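Long-range contact in putative esterase (Sulfolobus solfataricus P2, PDB 2RAU), which is a putative esterase or lipase of the alpha/beta-hydrolase clan that binds calcium and probably hydrolyses ester bonds of lipid-like substrates: residues F109-W121 and E198-S210. Residues are numbered along the deposited sequence; the frame is centred on the assembly and turned at random.
Sequences FLKDRQLSFTANW and EEMEAKGIYVIPS
The ring of Y206 lies flat under the short 3-10 turn around S116, with S116 CA centred over one face 3.5 Å from the ring centroid in a CH-pi contact. S116 CB extends the cover toward Y206 CE2 and CZ, A119 CB approaches Y206 CE1 obliquely at 3.8 Å, and the backbone oxygen of D112 sits at the ring edge. Y206 OH donates to E201 OE1 (2.8 Å), meeting the carboxylate from above its plane, and takes a second bond from a water that also accepts from R113 NH1. R113 reaches this end with its chain extended from CG to NE (chi2 and chi3 both -177°), laying its guanidinium, 77° from the ring plane, over G204 CA. R113 NH1 and NH2 both donate end-on to E201 O (3.0 and 3.1 Å), so a single carbonyl near the end of helix 197-203 receives both bonds. G204, the first residue past that helix and with positive phi, presents its bare CA to the guanidinium face. With an alanine here in place of Y206, S116 is likely to lose the ring face beneath it and E201 OE1 its hydroxyl donor, leaving a gap under the turn. Beyond the ring, T118 OG1 donates to L115 O (2.7 Å) while packing against Y206 CB, and L115 CD1 meets V207 CG2 at 3.7 Å, the two side chains crossing nearly at right angles. In this probable alpha/beta-hydrolase, the contact holds the loop between strand 94-100 and helix 123-141 against helix 197-203 and the small antiparallel sheet of strands 207-209 and 275-277, away from the calcium site.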
ATOM      1  N   PHE A 109     -12.035  -5.549 -16.666  1.00 25.07           N
ATOM      2  CA  PHE A 109     -12.873  -6.499 -17.407  1.00 24.11           C
ATOM      3  C   PHE A 109     -12.056  -7.607 -18.043  1.00 27.57           C
ATOM      4  O   PHE A 109     -12.638  -8.510 -18.622  1.00 28.16           O
ATOM      5  CB  PHE A 109     -13.720  -5.784 -18.482  1.00 25.35           C
ATOM      6  CG  PHE A 109     -12.916  -4.913 -19.402  1.00 24.53           C
ATOM      7  CD1 PHE A 109     -12.225  -5.456 -20.486  1.00 27.06           C
ATOM      8  CD2 PHE A 109     -12.758  -3.571 -19.114  1.00 24.56           C
ATOM      9  CE1 PHE A 109     -11.459  -4.659 -21.285  1.00 27.57           C
ATOM     10  CE2 PHE A 109     -12.002  -2.789 -19.907  1.00 28.69           C
ATOM     11  CZ  PHE A 109     -11.314  -3.345 -20.980  1.00 28.42           C
ATOM     12  N   LEU A 110     -10.733  -7.536 -17.994  1.00 25.16           N
ATOM     13  CA  LEU A 110      -9.932  -8.630 -18.590  1.00 26.80           C
ATOM     14  C   LEU A 110     -10.081  -9.871 -17.719  1.00 28.19           C
ATOM     15  O   LEU A 110     -10.287  -9.761 -16.493  1.00 25.93           O
ATOM     16  CB  LEU A 110      -8.434  -8.248 -18.719  1.00 27.71           C
ATOM     17  CG  LEU A 110      -8.060  -7.103 -19.677  1.00 25.84           C
ATOM     18  CD1 LEU A 110      -6.513  -7.023 -19.717  1.00 25.55           C
ATOM     19  CD2 LEU A 110      -8.711  -7.275 -21.065  1.00 22.06           C
ATOM     20  N   LYS A 111      -9.969 -11.036 -18.338  1.00 29.01           N
ATOM     21  CA  LYS A 111     -10.087 -12.297 -17.610  1.00 31.31           C
ATOM     22  C   LYS A 111      -9.187 -13.377 -18.163  1.00 29.61           C
ATOM     23  O   LYS A 111      -8.819 -13.371 -19.325  1.00 27.61           O
ATOM     24  CB  LYS A 111     -11.525 -12.826 -17.662  1.00 31.67           C
ATOM     25  CG  LYS A 111     -12.004 -13.069 -19.034  1.00 38.06           C
ATOM     26  N   ASP A 112      -8.878 -14.328 -17.291  1.00 32.11           N
ATOM     27  CA  ASP A 112      -8.173 -15.534 -17.686  1.00 33.56           C
ATOM     28  C   ASP A 112      -6.868 -15.251 -18.435  1.00 29.40           C
ATOM     29  O   ASP A 112      -5.983 -14.595 -17.886  1.00 29.10           O
ATOM     30  CB  ASP A 112      -9.125 -16.422 -18.491  1.00 34.75           C
ATOM     31  CG  ASP A 112     -10.371 -16.808 -17.708  1.00 42.54           C
ATOM     32  OD1 ASP A 112     -10.311 -16.874 -16.461  1.00 36.57           O
ATOM     33  OD2 ASP A 112     -11.416 -17.039 -18.356  1.00 44.17           O
ATOM     34  N   ARG A 113      -6.715 -15.760 -19.652  1.00 28.29           N
ATOM     35  CA  ARG A 113      -5.452 -15.610 -20.347  1.00 28.13           C
ATOM     36  C   ARG A 113      -5.219 -14.237 -20.946  1.00 27.84           C
ATOM     37  O   ARG A 113      -4.135 -13.952 -21.420  1.00 24.93           O
ATOM     38  CB  ARG A 113      -5.275 -16.667 -21.412  1.00 31.61           C
ATOM     39  CG  ARG A 113      -5.152 -18.050 -20.823  1.00 33.46           C
ATOM     40  CD  ARG A 113      -4.890 -19.110 -21.901  1.00 41.51           C
ATOM     41  NE  ARG A 113      -4.856 -20.422 -21.268  1.00 45.24           N
ATOM     42  CZ  ARG A 113      -3.804 -20.932 -20.645  1.00 36.58           C
ATOM     43  NH1 ARG A 113      -2.668 -20.255 -20.595  1.00 37.01           N
ATOM     44  NH2 ARG A 113      -3.900 -22.118 -20.066  1.00 42.84           N
ATOM     45  N   GLN A 114      -6.234 -13.377 -20.911  1.00 28.85           N
ATOM     46  CA  GLN A 114      -6.032 -11.984 -21.332  1.00 28.15           C
ATOM     47  C   GLN A 114      -5.079 -11.258 -20.393  1.00 28.44           C
ATOM     48  O   GLN A 114      -4.558 -10.183 -20.739  1.00 30.18           O
ATOM     49  CB  GLN A 114      -7.345 -11.238 -21.343  1.00 26.07           C
ATOM     50  CG  GLN A 114      -8.382 -11.754 -22.327  1.00 27.82           C
ATOM     51  CD  GLN A 114      -9.693 -10.969 -22.236  1.00 29.47           C
ATOM     52  OE1 GLN A 114     -10.241 -10.700 -21.156  1.00 31.93           O
ATOM     53  NE2 GLN A 114     -10.209 -10.629 -23.369  1.00 42.77           N
ATOM     54  N   LEU A 115      -4.840 -11.854 -19.232  1.00 28.06           N
ATOM     55  CA  LEU A 115      -3.940 -11.307 -18.225  1.00 28.02           C
ATOM     56  C   LEU A 115      -2.527 -11.952 -18.232  1.00 25.81           C
ATOM     57  O   LEU A 115      -1.722 -11.739 -17.300  1.00 27.63           O
ATOM     58  CB  LEU A 115      -4.617 -11.461 -16.860  1.00 28.84           C
ATOM     59  CG  LEU A 115      -5.858 -10.528 -16.694  1.00 32.96           C
ATOM     60  CD1 LEU A 115      -6.890 -11.123 -15.817  1.00 29.38           C
ATOM     61  CD2 LEU A 115      -5.491  -9.108 -16.248  1.00 27.69           C
ATOM     62  N   SER A 116      -2.204 -12.670 -19.307  1.00 28.18           N
ATOM     63  CA  SER A 116      -0.925 -13.391 -19.409  1.00 28.03           C
ATOM     64  C   SER A 116       0.260 -12.425 -19.467  1.00 30.04           C
ATOM     65  O   SER A 116       1.365 -12.807 -19.115  1.00 29.02           O
ATOM     66  CB  SER A 116      -0.963 -14.345 -20.605  1.00 29.30           C
ATOM     67  OG  SER A 116      -0.989 -13.605 -21.813  1.00 28.94           O
ATOM     68  N   PHE A 117       0.006 -11.143 -19.810  1.00 29.28           N
ATOM     69  CA  PHE A 117       1.025 -10.114 -19.793  1.00 29.08           C
ATOM     70  C   PHE A 117       1.551  -9.848 -18.368  1.00 30.77           C
ATOM     71  O   PHE A 117       2.596  -9.199 -18.204  1.00 30.36           O
ATOM     72  CB  PHE A 117       0.542  -8.813 -20.452  1.00 27.12           C
ATOM     73  CG  PHE A 117      -0.572  -8.131 -19.731  1.00 28.19           C
ATOM     74  CD1 PHE A 117      -0.325  -7.249 -18.681  1.00 26.30           C
ATOM     75  CD2 PHE A 117      -1.889  -8.347 -20.114  1.00 28.32           C
ATOM     76  CE1 PHE A 117      -1.389  -6.631 -18.000  1.00 24.53           C
ATOM     77  CE2 PHE A 117      -2.932  -7.736 -19.459  1.00 29.51           C
ATOM     78  CZ  PHE A 117      -2.698  -6.881 -18.383  1.00 29.07           C
ATOM     79  N   THR A 118       0.823 -10.323 -17.354  1.00 28.27           N
ATOM     80  CA  THR A 118       1.264 -10.227 -15.962  1.00 26.67           C
ATOM     81  C   THR A 118       2.153 -11.416 -15.506  1.00 27.15           C
ATOM     82  O   THR A 118       2.638 -11.427 -14.366  1.00 25.91           O
ATOM     83  CB  THR A 118       0.085 -10.116 -15.001  1.00 26.68           C
ATOM     84  OG1 THR A 118      -0.546 -11.390 -14.859  1.00 24.67           O
ATOM     85  CG2 THR A 118      -0.917  -9.059 -15.438  1.00 23.51           C
ATOM     86  N   ALA A 119       2.419 -12.380 -16.390  1.00 26.81           N
ATOM     87  CA  ALA A 119       3.161 -13.614 -16.022  1.00 26.95           C
ATOM     88  C   ALA A 119       4.564 -13.297 -15.444  1.00 29.39           C
ATOM     89  O   ALA A 119       5.035 -13.972 -14.540  1.00 32.75           O
ATOM     90  CB  ALA A 119       3.257 -14.541 -17.229  1.00 23.31           C
ATOM     91  N   ASN A 120       5.228 -12.260 -15.928  0.50 29.08           N
ATOM     92  CA  ASN A 120       6.556 -11.889 -15.405  0.50 28.98           C
ATOM     93  C   ASN A 120       6.514 -10.595 -14.589  0.50 28.76           C
ATOM     94  O   ASN A 120       7.461  -9.807 -14.592  0.50 27.60           O
ATOM     95  CB  ASN A 120       7.574 -11.784 -16.552  0.50 26.84           C
ATOM     96  CG  ASN A 120       7.719 -13.068 -17.278  0.50 30.83           C
ATOM     97  OD1 ASN A 120       8.286 -14.005 -16.743  0.50 35.21           O
ATOM     98  ND2 ASN A 120       7.198 -13.141 -18.500  0.50 32.93           N
ATOM     99  N   TRP A 121       5.394 -10.362 -13.918  1.00 27.36           N
ATOM    100  CA  TRP A 121       5.311  -9.290 -12.913  1.00 27.03           C
ATOM    101  C   TRP A 121       5.728  -9.825 -11.551  1.00 26.14           C
ATOM    102  O   TRP A 121       4.901  -9.987 -10.658  1.00 26.56           O
ATOM    103  CB  TRP A 121       3.891  -8.744 -12.882  1.00 28.23           C
ATOM    104  CG  TRP A 121       3.563  -7.830 -14.031  1.00 25.13           C
ATOM    105  CD1 TRP A 121       4.280  -7.645 -15.179  1.00 26.54           C
ATOM    106  CD2 TRP A 121       2.388  -7.033 -14.154  1.00 26.84           C
ATOM    107  NE1 TRP A 121       3.632  -6.740 -15.987  1.00 24.55           N
ATOM    108  CE2 TRP A 121       2.465  -6.359 -15.379  1.00 25.21           C
ATOM    109  CE3 TRP A 121       1.295  -6.800 -13.323  1.00 26.22           C
ATOM    110  CZ2 TRP A 121       1.501  -5.457 -15.792  1.00 25.67           C
ATOM    111  CZ3 TRP A 121       0.312  -5.915 -13.743  1.00 23.81           C
ATOM    112  CH2 TRP A 121       0.427  -5.256 -14.960  1.00 24.87           C
ATOM    113  N   GLU A 198       4.487 -22.899 -13.409  1.00 36.13           N
ATOM    114  CA  GLU A 198       4.020 -23.802 -14.472  1.00 35.93           C
ATOM    115  C   GLU A 198       2.491 -23.918 -14.450  1.00 34.60           C
ATOM    116  O   GLU A 198       1.825 -23.899 -15.489  1.00 35.85           O
ATOM    117  CB  GLU A 198       4.717 -25.211 -14.396  1.00 30.77           C
ATOM    118  N   GLU A 199       1.945 -24.035 -13.251  1.00 36.05           N
ATOM    119  CA  GLU A 199       0.510 -24.168 -13.035  1.00 37.23           C
ATOM    120  C   GLU A 199      -0.234 -22.891 -13.458  1.00 34.97           C
ATOM    121  O   GLU A 199      -1.346 -22.936 -13.974  1.00 34.01           O
ATOM    122  CB  GLU A 199       0.292 -24.489 -11.550  1.00 38.96           C
ATOM    123  CG  GLU A 199      -1.132 -24.764 -11.120  1.00 44.32           C
ATOM    124  CD  GLU A 199      -1.204 -25.215  -9.668  1.00 38.96           C
ATOM    125  OE1 GLU A 199      -0.126 -25.440  -9.066  1.00 58.97           O
ATOM    126  OE2 GLU A 199      -2.329 -25.359  -9.144  1.00 49.37           O
HETATM  127  N   MSE A 200       0.405 -21.748 -13.248  1.00 35.85           N
HETATM  128  CA  MSE A 200      -0.148 -20.450 -13.658  1.00 34.33           C
HETATM  129  C   MSE A 200      -0.410 -20.445 -15.188  1.00 32.34           C
HETATM  130  O   MSE A 200      -1.499 -20.122 -15.677  1.00 29.48           O
HETATM  131  CB  MSE A 200       0.842 -19.342 -13.227  1.00 35.18           C
HETATM  132  CG  MSE A 200       0.325 -17.990 -13.316  1.00 34.72           C
HETATM  133 SE   MSE A 200       1.644 -16.645 -12.909  0.75 31.68          SE
HETATM  134  CE  MSE A 200       3.042 -17.232 -14.092  1.00 27.91           C
ATOM    135  N   GLU A 201       0.578 -20.899 -15.933  1.00 32.90           N
ATOM    136  CA  GLU A 201       0.480 -20.939 -17.367  1.00 33.82           C
ATOM    137  C   GLU A 201      -0.402 -22.103 -17.783  1.00 36.92           C
ATOM    138  O   GLU A 201      -1.139 -21.989 -18.748  1.00 37.89           O
ATOM    139  CB  GLU A 201       1.885 -21.098 -17.979  1.00 39.18           C
ATOM    140  CG  GLU A 201       2.965 -20.103 -17.460  1.00 38.15           C
ATOM    141  CD  GLU A 201       2.894 -18.707 -18.132  1.00 46.88           C
ATOM    142  OE1 GLU A 201       2.103 -18.493 -19.099  1.00 45.73           O
ATOM    143  OE2 GLU A 201       3.649 -17.816 -17.685  1.00 43.54           O
ATOM    144  N   ALA A 202      -0.327 -23.233 -17.076  1.00 35.52           N
ATOM    145  CA  ALA A 202      -1.105 -24.406 -17.461  1.00 33.44           C
ATOM    146  C   ALA A 202      -2.581 -24.108 -17.305  1.00 33.98           C
ATOM    147  O   ALA A 202      -3.383 -24.399 -18.188  1.00 35.59           O
ATOM    148  CB  ALA A 202      -0.719 -25.590 -16.626  1.00 32.33           C
ATOM    149  N   LYS A 203      -2.948 -23.543 -16.167  1.00 35.02           N
ATOM    150  CA  LYS A 203      -4.339 -23.198 -15.904  1.00 34.99           C
ATOM    151  C   LYS A 203      -4.799 -21.853 -16.465  1.00 35.06           C
ATOM    152  O   LYS A 203      -5.997 -21.587 -16.495  1.00 34.99           O
ATOM    153  CB  LYS A 203      -4.579 -23.218 -14.403  1.00 35.64           C
ATOM    154  CG  LYS A 203      -4.452 -24.605 -13.757  1.00 39.16           C
ATOM    155  CD  LYS A 203      -4.717 -24.511 -12.261  1.00 39.73           C
ATOM    156  CE  LYS A 203      -4.638 -25.867 -11.570  1.00 52.55           C
ATOM    157  NZ  LYS A 203      -4.912 -25.718 -10.109  1.00 56.52           N
ATOM    158  N   GLY A 204      -3.874 -20.987 -16.864  1.00 35.83           N
ATOM    159  CA  GLY A 204      -4.230 -19.678 -17.381  1.00 34.20           C
ATOM    160  C   GLY A 204      -4.824 -18.766 -16.323  1.00 32.31           C
ATOM    161  O   GLY A 204      -5.803 -18.108 -16.589  1.00 32.93           O
ATOM    162  N   ILE A 205      -4.236 -18.761 -15.122  1.00 32.38           N
ATOM    163  CA  ILE A 205      -4.695 -17.949 -13.996  1.00 31.50           C
ATOM    164  C   ILE A 205      -3.469 -17.191 -13.569  1.00 28.87           C
ATOM    165  O   ILE A 205      -2.544 -17.801 -13.045  1.00 30.79           O
ATOM    166  CB  ILE A 205      -5.196 -18.813 -12.788  1.00 31.50           C
ATOM    167  CG1 ILE A 205      -6.372 -19.712 -13.215  1.00 32.01           C
ATOM    168  CG2 ILE A 205      -5.615 -17.926 -11.602  1.00 26.83           C
ATOM    169  CD1 ILE A 205      -6.746 -20.742 -12.175  1.00 28.88           C
ATOM    170  N   TYR A 206      -3.448 -15.887 -13.840  1.00 27.10           N
ATOM    171  CA  TYR A 206      -2.262 -15.074 -13.669  1.00 24.72           C
ATOM    172  C   TYR A 206      -2.345 -14.100 -12.548  1.00 25.63           C
ATOM    173  O   TYR A 206      -1.296 -13.612 -12.111  1.00 24.76           O
ATOM    174  CB  TYR A 206      -1.906 -14.335 -14.977  1.00 23.97           C
ATOM    175  CG  TYR A 206      -1.577 -15.250 -16.117  1.00 25.60           C
ATOM    176  CD1 TYR A 206      -0.283 -15.784 -16.250  1.00 26.56           C
ATOM    177  CD2 TYR A 206      -2.532 -15.599 -17.067  1.00 26.75           C
ATOM    178  CE1 TYR A 206       0.036 -16.616 -17.270  1.00 26.32           C
ATOM    179  CE2 TYR A 206      -2.214 -16.477 -18.080  1.00 26.63           C
ATOM    180  CZ  TYR A 206      -0.943 -16.966 -18.171  1.00 30.43           C
ATOM    181  OH  TYR A 206      -0.625 -17.781 -19.198  1.00 31.56           O
ATOM    182  N   VAL A 207      -3.561 -13.858 -12.051  1.00 26.24           N
ATOM    183  CA  VAL A 207      -3.828 -12.821 -11.074  1.00 25.98           C
ATOM    184  C   VAL A 207      -4.734 -13.306  -9.941  1.00 27.01           C
ATOM    185  O   VAL A 207      -5.477 -14.268 -10.107  1.00 28.29           O
ATOM    186  CB  VAL A 207      -4.463 -11.571 -11.723  1.00 28.03           C
ATOM    187  CG1 VAL A 207      -3.496 -10.866 -12.706  1.00 25.76           C
ATOM    188  CG2 VAL A 207      -5.820 -11.917 -12.383  1.00 27.89           C
ATOM    189  N   ILE A 208      -4.646 -12.617  -8.802  1.00 26.84           N
ATOM    190  CA  ILE A 208      -5.499 -12.796  -7.646  1.00 29.54           C
ATOM    191  C   ILE A 208      -6.466 -11.587  -7.665  1.00 27.50           C
ATOM    192  O   ILE A 208      -6.023 -10.446  -7.666  1.00 24.64           O
ATOM    193  CB  ILE A 208      -4.721 -12.734  -6.298  1.00 29.70           C
ATOM    194  CG1 ILE A 208      -3.482 -13.640  -6.332  1.00 33.33           C
ATOM    195  CG2 ILE A 208      -5.690 -13.044  -5.104  1.00 28.99           C
ATOM    196  CD1 ILE A 208      -2.389 -13.242  -5.326  1.00 34.06           C
ATOM    197  N   PRO A 209      -7.770 -11.835  -7.715  1.00 27.24           N
ATOM    198  CA  PRO A 209      -8.704 -10.739  -7.711  1.00 27.84           C
ATOM    199  C   PRO A 209      -8.971 -10.200  -6.291  1.00 28.65           C
ATOM    200  O   PRO A 209      -9.025 -10.941  -5.310  1.00 29.31           O
ATOM    201  CB  PRO A 209      -9.969 -11.375  -8.255  1.00 29.99           C
ATOM    202  CG  PRO A 209      -9.861 -12.785  -7.755  1.00 28.77           C
ATOM    203  CD  PRO A 209      -8.452 -13.131  -7.857  1.00 29.16           C
ATOM    204  N   SER A 210      -9.170  -8.905  -6.211  1.00 25.50           N
ATOM    205  CA  SER A 210      -9.533  -8.265  -4.980  1.00 25.71           C
ATOM    206  C   SER A 210     -10.997  -8.551  -4.672  1.00 25.58           C
ATOM    207  O   SER A 210     -11.785  -8.701  -5.572  1.00 28.59           O
ATOM    208  CB  SER A 210      -9.366  -6.753  -5.147  1.00 25.58           C
ATOM    209  OG  SER A 210      -9.799  -6.049  -4.005  1.00 27.68           O
TER
HETATM  210  O   HOH W   1      -5.664 -14.643 -15.160  1.00 23.85           O
HETATM  211  O   HOH W   2      -8.419 -17.577 -14.948  1.00 53.88           O
HETATM  212  O   HOH W   3      -1.904 -17.864 -21.731  1.00 36.82           O
HETATM  213  O   HOH W   4       2.694 -15.722 -20.358  1.00 54.57           O
HETATM  214  O   HOH W   5       1.495 -12.989 -12.302  1.00 25.28           O